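Long-range contacts in phosphatidylglycerol lysyltransferase C-terminal domain-containing protein (PDB 2HQY), which is of unproven function but binds coenzyme A and probably acts as an acyl- or aminoacyltransferase with an acetyltransferase-like fold: residues I7-R12 against F201-L206; L94-N99 against Y291-K296; I124-D129 against Y261-R266; Q166-L171 against V218-G223. One frame throughout, in Å; residues are numbered along the deposited sequence.

Interaction 1 (I7-R12 against F201-L206)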
# COMPACT_ATOMS: atom_id res chain seq x y z
N ILE A 7 2.11 -8.85 -3.21
CA ILE A 7 3.13 -8.70 -4.22
C ILE A 7 4.27 -7.79 -3.69
O ILE A 7 4.02 -6.83 -2.97
CB ILE A 7 2.55 -8.13 -5.53
CG1 ILE A 7 3.58 -8.35 -6.67
CG2 ILE A 7 2.07 -6.67 -5.33
CD1 ILE A 7 3.14 -7.98 -8.07
N THR A 8 5.51 -8.14 -4.03
CA THR A 8 6.68 -7.33 -3.65
C THR A 8 7.72 -7.28 -4.76
O THR A 8 7.72 -8.13 -5.66
CB THR A 8 7.38 -7.85 -2.36
OG1 THR A 8 8.04 -9.10 -2.61
CG2 THR A 8 6.42 -8.05 -1.26
N LEU A 9 8.65 -6.32 -4.65
CA LEU A 9 9.84 -6.28 -5.53
C LEU A 9 10.54 -7.62 -5.74
O LEU A 9 11.01 -7.91 -6.84
CB LEU A 9 10.89 -5.36 -4.92
CG LEU A 9 10.47 -3.93 -4.66
CD1 LEU A 9 11.62 -3.13 -3.97
CD2 LEU A 9 10.11 -3.31 -6.01
N ALA A 10 10.61 -8.42 -4.68
CA ALA A 10 11.34 -9.69 -4.70
C ALA A 10 10.70 -10.72 -5.61
O ALA A 10 11.32 -11.73 -5.96
CB ALA A 10 11.50 -10.23 -3.27
N ASP A 11 9.46 -10.47 -6.02
CA ASP A 11 8.69 -11.44 -6.80
C ASP A 11 8.83 -11.25 -8.31
O ASP A 11 8.11 -11.88 -9.08
CB ASP A 11 7.21 -11.38 -6.40
CG ASP A 11 7.00 -11.71 -4.95
OD1 ASP A 11 7.51 -12.76 -4.48
OD2 ASP A 11 6.35 -10.91 -4.27
N ARG A 12 9.74 -10.37 -8.71
CA ARG A 12 9.94 -10.06 -10.11
C ARG A 12 10.15 -11.31 -10.98
O ARG A 12 9.44 -11.49 -11.97
CB ARG A 12 11.13 -9.11 -10.26
CG ARG A 12 11.33 -8.68 -11.68
CD ARG A 12 12.38 -7.60 -11.69
NE ARG A 12 13.12 -7.52 -12.93
CZ ARG A 12 14.22 -6.81 -13.09
NH1 ARG A 12 14.72 -6.12 -12.06
NH2 ARG A 12 14.84 -6.79 -14.29
N PHE A 201 13.29 1.96 -8.65
CA PHE A 201 13.39 1.91 -10.10
C PHE A 201 14.17 0.68 -10.62
O PHE A 201 13.69 -0.05 -11.49
CB PHE A 201 14.11 3.19 -10.57
CG PHE A 201 13.88 3.52 -12.01
CD1 PHE A 201 12.69 4.15 -12.41
CD2 PHE A 201 14.87 3.25 -12.97
CE1 PHE A 201 12.47 4.54 -13.76
CE2 PHE A 201 14.66 3.62 -14.34
CZ PHE A 201 13.46 4.26 -14.74
N GLU A 202 15.35 0.46 -10.06
CA GLU A 202 16.20 -0.64 -10.53
C GLU A 202 15.65 -1.99 -10.14
O GLU A 202 15.66 -2.93 -10.96
CB GLU A 202 17.63 -0.45 -10.03
CG GLU A 202 18.27 0.69 -10.80
CD GLU A 202 19.78 0.75 -10.66
OE1 GLU A 202 20.32 0.44 -9.56
OE2 GLU A 202 20.43 1.14 -11.66
N ALA A 203 15.16 -2.12 -8.91
CA ALA A 203 14.59 -3.39 -8.46
C ALA A 203 13.42 -3.84 -9.34
O ALA A 203 13.25 -5.02 -9.58
CB ALA A 203 14.13 -3.31 -7.01
N LEU A 204 12.60 -2.88 -9.75
CA LEU A 204 11.43 -3.17 -10.59
C LEU A 204 11.79 -3.59 -12.02
O LEU A 204 10.99 -4.30 -12.66
CB LEU A 204 10.50 -1.98 -10.63
CG LEU A 204 9.79 -1.67 -9.32
CD1 LEU A 204 9.15 -0.27 -9.45
CD2 LEU A 204 8.71 -2.77 -9.00
N GLY A 205 12.95 -3.17 -12.51
CA GLY A 205 13.34 -3.45 -13.90
C GLY A 205 12.95 -2.37 -14.90
O GLY A 205 12.89 -2.61 -16.12
N LEU A 206 12.73 -1.15 -14.39
CA LEU A 206 12.26 -0.07 -15.26
C LEU A 206 13.41 0.56 -16.05
O LEU A 206 14.59 0.50 -15.60
CB LEU A 206 11.61 1.01 -14.43
CG LEU A 206 10.25 0.70 -13.80
CD1 LEU A 206 9.95 1.77 -12.73
CD2 LEU A 206 9.21 0.77 -14.91
O HOH W 1 13.39 -7.13 -7.83

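Interaction 2 (L94-N99 against Y291-K296)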
# COMPACT_ATOMS: atom_id res chain seq x y z
N LEU A 94 -11.15 -9.25 -13.87
CA LEU A 94 -10.77 -8.07 -14.66
C LEU A 94 -9.77 -8.43 -15.76
O LEU A 94 -9.19 -9.54 -15.76
CB LEU A 94 -10.17 -7.01 -13.75
CG LEU A 94 -11.04 -6.42 -12.66
CD1 LEU A 94 -10.24 -5.39 -11.88
CD2 LEU A 94 -12.31 -5.79 -13.22
N GLY A 95 -9.60 -7.51 -16.72
CA GLY A 95 -8.58 -7.63 -17.79
C GLY A 95 -8.84 -8.75 -18.76
O GLY A 95 -7.92 -9.28 -19.41
N VAL A 96 -10.10 -9.13 -18.86
CA VAL A 96 -10.50 -10.16 -19.79
C VAL A 96 -10.52 -9.48 -21.15
O VAL A 96 -11.38 -8.63 -21.44
CB VAL A 96 -11.87 -10.74 -19.41
CG1 VAL A 96 -12.30 -11.83 -20.39
CG2 VAL A 96 -11.82 -11.25 -17.98
N CYS A 97 -9.54 -9.80 -21.99
CA CYS A 97 -9.51 -9.23 -23.33
C CYS A 97 -10.48 -10.01 -24.21
O CYS A 97 -10.99 -11.06 -23.80
CB CYS A 97 -8.10 -9.22 -23.92
SG CYS A 97 -7.34 -10.84 -24.02
N SER A 98 -10.74 -9.48 -25.40
CA SER A 98 -11.72 -10.04 -26.33
C SER A 98 -11.44 -11.53 -26.58
O SER A 98 -12.35 -12.36 -26.54
CB SER A 98 -11.69 -9.25 -27.63
OG SER A 98 -12.96 -8.68 -27.90
N ASN A 99 -10.16 -11.86 -26.80
CA ASN A 99 -9.73 -13.25 -26.96
C ASN A 99 -9.93 -14.10 -25.71
O ASN A 99 -10.39 -15.24 -25.81
CB ASN A 99 -8.28 -13.33 -27.41
CG ASN A 99 -7.89 -14.74 -27.85
OD1 ASN A 99 -8.46 -15.27 -28.81
ND2 ASN A 99 -6.94 -15.34 -27.15
N TYR A 291 -12.58 -6.42 -20.42
CA TYR A 291 -13.88 -6.77 -19.87
C TYR A 291 -13.82 -7.10 -18.40
O TYR A 291 -12.81 -7.57 -17.89
CB TYR A 291 -14.54 -7.92 -20.64
CG TYR A 291 -14.91 -7.53 -22.04
CD1 TYR A 291 -16.22 -7.14 -22.35
CD2 TYR A 291 -13.95 -7.52 -23.05
CE1 TYR A 291 -16.55 -6.76 -23.64
CE2 TYR A 291 -14.27 -7.14 -24.33
CZ TYR A 291 -15.56 -6.75 -24.62
OH TYR A 291 -15.86 -6.38 -25.90
N MET A 292 -14.92 -6.83 -17.72
CA MET A 292 -15.13 -7.42 -16.41
C MET A 292 -16.09 -8.59 -16.62
O MET A 292 -17.14 -8.44 -17.27
CB MET A 292 -15.65 -6.40 -15.40
CG MET A 292 -15.98 -7.03 -14.02
SD MET A 292 -16.23 -5.84 -12.68
CE MET A 292 -17.95 -5.47 -12.89
N ALA A 293 -15.71 -9.75 -16.10
CA ALA A 293 -16.52 -10.96 -16.19
C ALA A 293 -16.95 -11.30 -14.77
O ALA A 293 -16.12 -11.64 -13.91
CB ALA A 293 -15.71 -12.10 -16.79
N CYS A 294 -18.24 -11.19 -14.52
CA CYS A 294 -18.82 -11.52 -13.24
C CYS A 294 -19.72 -12.76 -13.32
O CYS A 294 -20.51 -12.88 -14.22
CB CYS A 294 -19.58 -10.35 -12.66
SG CYS A 294 -18.58 -8.97 -12.17
N LEU A 295 -19.56 -13.65 -12.37
CA LEU A 295 -20.31 -14.89 -12.36
C LEU A 295 -21.75 -14.51 -12.20
O LEU A 295 -22.07 -13.72 -11.37
CB LEU A 295 -19.86 -15.72 -11.18
CG LEU A 295 -20.02 -17.20 -11.22
CD1 LEU A 295 -19.51 -17.77 -12.45
CD2 LEU A 295 -19.42 -17.83 -10.04
N LYS A 296 -22.62 -15.04 -13.05
CA LYS A 296 -24.06 -14.87 -12.92
C LYS A 296 -24.58 -15.74 -11.79
O LYS A 296 -24.35 -16.91 -11.82
CB LYS A 296 -24.72 -15.34 -14.21
CG LYS A 296 -24.65 -14.36 -15.29
CD LYS A 296 -25.87 -14.39 -16.15
CE LYS A 296 -25.89 -15.60 -17.02
NZ LYS A 296 -26.01 -15.22 -18.40
O HOH W 2 -11.01 -5.33 -16.79

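Interaction 3 (I124-D129 against Y261-R266)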
# COMPACT_ATOMS: atom_id res chain seq x y z
N ILE A 124 -2.45 0.70 -27.93
CA ILE A 124 -1.29 -0.08 -28.39
C ILE A 124 -0.81 0.45 -29.77
O ILE A 124 -1.61 0.67 -30.68
CB ILE A 124 -1.60 -1.60 -28.40
CG1 ILE A 124 -1.93 -2.03 -26.95
CG2 ILE A 124 -0.44 -2.42 -29.03
CD1 ILE A 124 -1.79 -3.50 -26.64
N TYR A 125 0.48 0.71 -29.86
CA TYR A 125 1.12 1.31 -31.03
C TYR A 125 2.26 0.41 -31.51
O TYR A 125 2.77 -0.40 -30.73
CB TYR A 125 1.72 2.65 -30.63
CG TYR A 125 0.73 3.63 -30.02
CD1 TYR A 125 0.02 4.54 -30.81
CD2 TYR A 125 0.52 3.64 -28.64
CE1 TYR A 125 -0.88 5.43 -30.23
CE2 TYR A 125 -0.37 4.50 -28.05
CZ TYR A 125 -1.05 5.40 -28.83
OH TYR A 125 -1.89 6.25 -28.19
N LEU A 126 2.64 0.54 -32.77
CA LEU A 126 3.86 -0.10 -33.28
C LEU A 126 5.05 0.71 -32.79
O LEU A 126 5.08 1.93 -32.96
CB LEU A 126 3.89 -0.13 -34.80
CG LEU A 126 2.82 -1.00 -35.48
CD1 LEU A 126 2.80 -0.84 -37.00
CD2 LEU A 126 3.00 -2.48 -35.07
N ARG A 127 6.04 0.05 -32.21
CA ARG A 127 7.30 0.72 -31.85
C ARG A 127 7.91 1.39 -33.08
O ARG A 127 8.44 2.50 -32.99
CB ARG A 127 8.28 -0.27 -31.23
CG ARG A 127 9.53 0.36 -30.59
CD ARG A 127 10.75 -0.56 -30.70
NE ARG A 127 11.37 -0.32 -31.98
CZ ARG A 127 12.39 0.52 -32.19
NH1 ARG A 127 12.96 1.18 -31.18
NH2 ARG A 127 12.86 0.65 -33.41
N SER A 128 7.85 0.71 -34.22
CA SER A 128 8.30 1.25 -35.50
C SER A 128 7.66 2.61 -35.86
O SER A 128 8.37 3.51 -36.34
CB SER A 128 8.19 0.21 -36.63
OG SER A 128 6.87 -0.23 -36.85
N ASP A 129 6.36 2.79 -35.60
CA ASP A 129 5.70 4.07 -35.84
C ASP A 129 6.20 5.17 -34.91
O ASP A 129 6.59 6.25 -35.35
CB ASP A 129 4.19 3.93 -35.66
CG ASP A 129 3.51 3.20 -36.82
OD1 ASP A 129 4.07 3.15 -37.94
OD2 ASP A 129 2.39 2.67 -36.59
N TYR A 261 10.48 -5.57 -28.86
CA TYR A 261 9.16 -5.06 -28.45
C TYR A 261 8.51 -4.37 -29.62
O TYR A 261 8.67 -3.16 -29.82
CB TYR A 261 9.29 -4.14 -27.21
CG TYR A 261 10.01 -4.87 -26.11
CD1 TYR A 261 9.41 -5.97 -25.47
CD2 TYR A 261 11.30 -4.52 -25.74
CE1 TYR A 261 10.07 -6.68 -24.49
CE2 TYR A 261 11.98 -5.22 -24.72
CZ TYR A 261 11.36 -6.30 -24.13
OH TYR A 261 12.02 -7.01 -23.18
N ILE A 262 7.80 -5.16 -30.42
CA ILE A 262 7.07 -4.72 -31.61
C ILE A 262 5.99 -3.70 -31.25
O ILE A 262 5.72 -2.78 -32.04
CB ILE A 262 6.43 -5.97 -32.33
CG1 ILE A 262 7.53 -6.73 -33.09
CG2 ILE A 262 5.40 -5.58 -33.37
CD1 ILE A 262 8.25 -7.74 -32.29
N TYR A 263 5.38 -3.87 -30.07
CA TYR A 263 4.25 -3.06 -29.64
C TYR A 263 4.62 -2.19 -28.46
O TYR A 263 5.41 -2.60 -27.61
CB TYR A 263 3.07 -3.95 -29.24
CG TYR A 263 2.64 -4.83 -30.37
CD1 TYR A 263 2.00 -4.29 -31.47
CD2 TYR A 263 2.93 -6.19 -30.35
CE1 TYR A 263 1.62 -5.10 -32.55
CE2 TYR A 263 2.55 -7.01 -31.42
CZ TYR A 263 1.90 -6.45 -32.50
OH TYR A 263 1.51 -7.24 -33.56
N ILE A 264 4.04 -1.00 -28.42
CA ILE A 264 4.23 -0.11 -27.26
C ILE A 264 2.83 0.14 -26.69
O ILE A 264 1.94 0.59 -27.40
CB ILE A 264 4.90 1.24 -27.61
CG1 ILE A 264 6.32 1.05 -28.16
CG2 ILE A 264 4.94 2.12 -26.33
CD1 ILE A 264 6.97 2.37 -28.63
N ASN A 265 2.63 -0.21 -25.42
CA ASN A 265 1.36 0.02 -24.75
C ASN A 265 1.49 1.31 -23.90
O ASN A 265 2.26 1.35 -22.92
CB ASN A 265 1.01 -1.20 -23.88
CG ASN A 265 -0.36 -1.09 -23.19
OD1 ASN A 265 -0.81 0.01 -22.85
ND2 ASN A 265 -1.00 -2.24 -22.96
N ARG A 266 0.75 2.35 -24.28
CA ARG A 266 0.78 3.64 -23.54
C ARG A 266 -0.45 3.84 -22.65
O ARG A 266 -0.79 4.97 -22.28
CB ARG A 266 0.99 4.82 -24.51
CG ARG A 266 2.33 4.72 -25.26
CD ARG A 266 2.56 5.81 -26.30
NE ARG A 266 2.43 7.14 -25.71
CZ ARG A 266 3.37 7.80 -25.06
NH1 ARG A 266 4.60 7.31 -24.91
NH2 ARG A 266 3.06 8.99 -24.56
O HOH W 3 -0.12 7.87 -26.73
O HOH W 4 7.17 -2.22 -34.24

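Interaction 4 (Q166-L171 against V218-G223)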
# COMPACT_ATOMS: atom_id res chain seq x y z
N GLN A 166 16.29 11.94 -8.47
CA GLN A 166 15.82 13.13 -7.75
C GLN A 166 15.23 14.22 -8.68
O GLN A 166 14.21 14.88 -8.32
CB GLN A 166 16.89 13.70 -6.81
CG GLN A 166 16.35 14.79 -5.89
CD GLN A 166 15.25 14.26 -4.98
OE1 GLN A 166 15.44 13.27 -4.29
NE2 GLN A 166 14.09 14.95 -4.96
N GLU A 167 15.84 14.44 -9.84
CA GLU A 167 15.26 15.50 -10.69
C GLU A 167 13.88 15.09 -11.24
O GLU A 167 13.00 15.94 -11.44
CB GLU A 167 16.21 15.99 -11.78
CG GLU A 167 16.69 14.96 -12.74
CD GLU A 167 17.55 15.59 -13.83
OE1 GLU A 167 17.75 16.81 -13.85
OE2 GLU A 167 18.05 14.84 -14.67
N CYS A 168 13.68 13.79 -11.46
CA CYS A 168 12.35 13.29 -11.87
C CYS A 168 11.35 13.55 -10.72
O CYS A 168 10.23 14.00 -10.94
CB CYS A 168 12.39 11.80 -12.18
SG CYS A 168 13.41 11.45 -13.66
N LEU A 169 11.77 13.25 -9.50
CA LEU A 169 10.88 13.48 -8.34
C LEU A 169 10.57 14.98 -8.21
O LEU A 169 9.43 15.36 -7.86
CB LEU A 169 11.52 12.95 -7.05
CG LEU A 169 11.57 11.42 -6.96
CD1 LEU A 169 12.56 10.93 -5.86
CD2 LEU A 169 10.17 10.81 -6.74
N ASP A 170 11.56 15.81 -8.50
CA ASP A 170 11.41 17.29 -8.43
C ASP A 170 10.40 17.76 -9.47
O ASP A 170 9.52 18.57 -9.13
CB ASP A 170 12.77 17.99 -8.61
CG ASP A 170 13.70 17.82 -7.39
OD1 ASP A 170 13.27 17.34 -6.33
OD2 ASP A 170 14.88 18.19 -7.51
N LEU A 171 10.48 17.24 -10.71
CA LEU A 171 9.53 17.61 -11.76
C LEU A 171 8.12 17.16 -11.37
O LEU A 171 7.15 17.92 -11.53
CB LEU A 171 9.92 17.02 -13.11
CG LEU A 171 9.01 17.46 -14.25
CD1 LEU A 171 9.15 18.96 -14.46
CD2 LEU A 171 9.33 16.69 -15.52
N VAL A 218 12.84 19.10 -18.06
CA VAL A 218 11.53 19.53 -18.54
C VAL A 218 10.56 18.37 -18.86
O VAL A 218 9.41 18.60 -19.17
CB VAL A 218 11.61 20.47 -19.80
CG1 VAL A 218 12.34 21.77 -19.45
CG2 VAL A 218 12.21 19.75 -21.03
N ALA A 219 11.05 17.13 -18.83
CA ALA A 219 10.16 15.97 -19.03
C ALA A 219 10.87 14.71 -18.54
O ALA A 219 12.10 14.68 -18.53
CB ALA A 219 9.79 15.80 -20.50
N PHE A 220 10.09 13.70 -18.13
CA PHE A 220 10.65 12.35 -17.95
C PHE A 220 9.59 11.31 -18.27
O PHE A 220 8.38 11.62 -18.32
CB PHE A 220 11.25 12.15 -16.54
CG PHE A 220 10.21 12.04 -15.45
CD1 PHE A 220 9.70 10.79 -15.09
CD2 PHE A 220 9.74 13.20 -14.80
CE1 PHE A 220 8.70 10.67 -14.10
CE2 PHE A 220 8.77 13.09 -13.79
CZ PHE A 220 8.24 11.81 -13.45
N THR A 221 10.04 10.08 -18.49
CA THR A 221 9.15 8.98 -18.86
C THR A 221 9.81 7.70 -18.43
O THR A 221 11.04 7.66 -18.38
CB THR A 221 8.86 8.98 -20.41
OG1 THR A 221 7.85 8.02 -20.73
CG2 THR A 221 10.11 8.72 -21.24
N PHE A 222 9.01 6.68 -18.10
CA PHE A 222 9.58 5.37 -17.81
C PHE A 222 8.57 4.27 -18.11
O PHE A 222 7.34 4.53 -18.28
CB PHE A 222 10.14 5.29 -16.38
CG PHE A 222 9.14 5.49 -15.27
CD1 PHE A 222 8.19 4.48 -14.97
CD2 PHE A 222 9.24 6.60 -14.43
CE1 PHE A 222 7.31 4.64 -13.88
CE2 PHE A 222 8.36 6.77 -13.35
CZ PHE A 222 7.41 5.78 -13.07
N GLY A 223 9.09 3.05 -18.21
CA GLY A 223 8.27 1.88 -18.47
C GLY A 223 9.13 0.64 -18.44
O GLY A 223 10.31 0.69 -18.09

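Interaction 1 (I7-R12 against F201-L206)
Arg12 stretches across to the backbone of Ala203 and Gly205 with its chain extended from CG to NE, CG standing anti to the backbone N (chi1 -176°). One face of its guanidinium lies against Gly205, whose CA is offset toward the rim of the group and 3.6 Å from Arg12 CZ. NH1 of Arg12 donates to Ala203 O at 3.1 Å in a bent bond (147° at the hydrogen), from above the carbonyl plane. A water bridges Ala203 O to Leu9 O, 2.7 Å from each. Gly205 closes the short, weakly bonded helix 201-204 in a Schellman motif, Leu206 N bonding back to Phe201 O and Gly205 N to Glu202 O; at its positive phi a CB would press on Leu204 O, and it would also clash with Arg12 CZ. An alanine in place of Arg12 would probably leave Ala203 O without its charged donor and the helix end without the flat group over it. Leu9 crosses Leu204 obliquely, CD2 of Leu9 pressing to a tight 3.3 Å from CD2 of Leu204, while Leu9 CD1 rests on Ala203 CB at 3.9 Å. Leu9 also packs on Gln44 of the second subunit, beside the dimer interface.

Interaction 2 (L94-N99 against Y291-K296)
Val96 and Tyr291 form an antiparallel hydrogen-bonded pair. Tyr291 N donates to Val96 O at 2.7 Å, and the return bond from Val96 N to Tyr291 O is longer, 3.3 Å, though it lies in the carbonyl plane on a lone pair. The side chains leave on the same face of the sheet, with Val96 CB and Tyr291 CB 4.1 Å apart. In Tyr291 chi1 (-67°) sets CG beside the backbone N, and with the ring turned by chi2 (-98°) its edge meets Val96 O in plane, CD2 of Tyr291 3.2 Å from that oxygen. CG2 of Val96 reaches on to Ala293 CB. At the other end Leu94 and Met292 lie side by side, Leu94 CD2 4.0 Å from Met292 SD. Gly95, at positive phi, turns the chain between these contacts; a water accepts from its N at 2.6 Å and donates to Tyr291 O. The short strand segments run at 106° to each other, and their pairing is one bridge, Val96 with Tyr291. Outward, Val96 packs on Arg101 and Leu104 of helix 98-107, Met292 and Ala293 lie against strand 112-116, Leu94 bonds through its backbone to strand 61-69, and the disulfide Cys92-Cys294 ties strand 92-96 to strand 286-295.

Interaction 3 (I124-D129 against Y261-R266)
Ile124 pairs with Asn265, Tyr125 with Ile264 and Leu126 with Tyr263 in a short antiparallel strand contact that leads straight into helix 127-132, within what is probably an acetyltransferase-like fold. Tyr125 and Ile264 are the hydrogen-bonded pair: Tyr125 N donates to Ile264 O at 2.9 Å and Ile264 N to Tyr125 O at 2.7 Å. A third bond, from Arg127 N to Ile262 O, carries the pairing into the first turn of the helix. Ile124 spreads its two branches between neighbours on the opposing strand. Its CG2, anti to the backbone N, sits 3.8 Å from Tyr263 CB and close to CD1 of that ring, while CD1 of Ile124 fits 4.0 Å from Asn265 ND2, in an amide whose ND2 bonds to Arg25 O and Asp122 OD2 and whose OD1 accepts from Glu267 N. An alanine in place of Ile124 would probably open a gap between Tyr263 and Asn265 and leave the Tyr263 ring freer to shift. Leu126 CD2 nestles against Tyr263 CE1, and Ile262 CG2 rides over the centre of the ring. Ile264 pushes CD1 onto Arg127 CA at 3.6 Å. Arg266, salt-bridged to Glu236, crosses the Tyr125 side chain at about a right angle, CD against Tyr125 CE2; Tyr125 OH hydrogen-bonds Lys279 O and a water that accepts from Arg266 NE, 2.8 Å from each.

Interaction 4 (Q166-L171 against V218-G223)
Cys168 sits over the Phe220 ring, and the two make a CH-pi contact: CB of Cys168 lies 3.9 Å from the ring centroid and only 9° off the ring normal. A sulfur-aromatic contact accompanies it. Cys168 SG, held beside the backbone N, comes to the ring obliquely, 4.3 Å from its centroid, and also touches Phe220 CB at 3.7 Å. Phe220 points its CB toward the helix and carries CG between its backbone N and carbonyl carbon, the crowded position (chi1 72°). Cys168 O comes within 3.3 Å of Phe220 CE2, a close contact rather than a hydrogen bond.

Leu171 adds further apolar contacts. In the conformer described here, one of two in the model, its CD2 meets the rim of the same ring near its plane, 3.6 Å from Phe220 CD2, and lies 3.7 Å from Ala219 CA; the two side chains pass alongside in opposite senses. Phe222 CE2 also reaches the edge of the Phe220 ring, in plane.

None of the polar bonds runs between the two segments. Gln166 NE2 donates to Asp170 OD1 at 2.9 Å along the helix, Glu167 OE2 bonds His212 NE2, and Thr221 OG1 bonds Val235 O. Val218 and Ala219 both pair with Leu211 of strand 207-213 in a classic beta bulge. Helix 165-179 crosses strand 216-227 steeply, their short segments at 112°, and Cys168 is also covered by Leu198 of helix 185-199.

The stability of the contact would thus rest mainly on dispersion and on the fit of one aromatic ring under the helix; Leu171, close to the CoA-binding Trp175, is the part of it with more than one way to lie.

In the fold
Interaction 4 is the buried contact of the set, interaction 1 lies at the surface beside the dimer interface, and interactions 2 and 3 fall between them. Interactions 2 and 3 are both antiparallel strand pairings, reaching the neighbouring strands 286-295 and 122-126, and rest on backbone hydrogen bonds; interaction 4 joins helix to strand chiefly through ring, sulfur and methyl contacts, with no hydrogen bond between the segments. Interaction 1 mixes one charged donor with leucine packing and touches interaction 4, where Leu206 meets Phe222 and Gly223. In interactions 3 and 4 the side chains of Arg266 and Leu171 each lie about 9 Å from the bound coenzyme A; interactions 1 and 2 are remote from it.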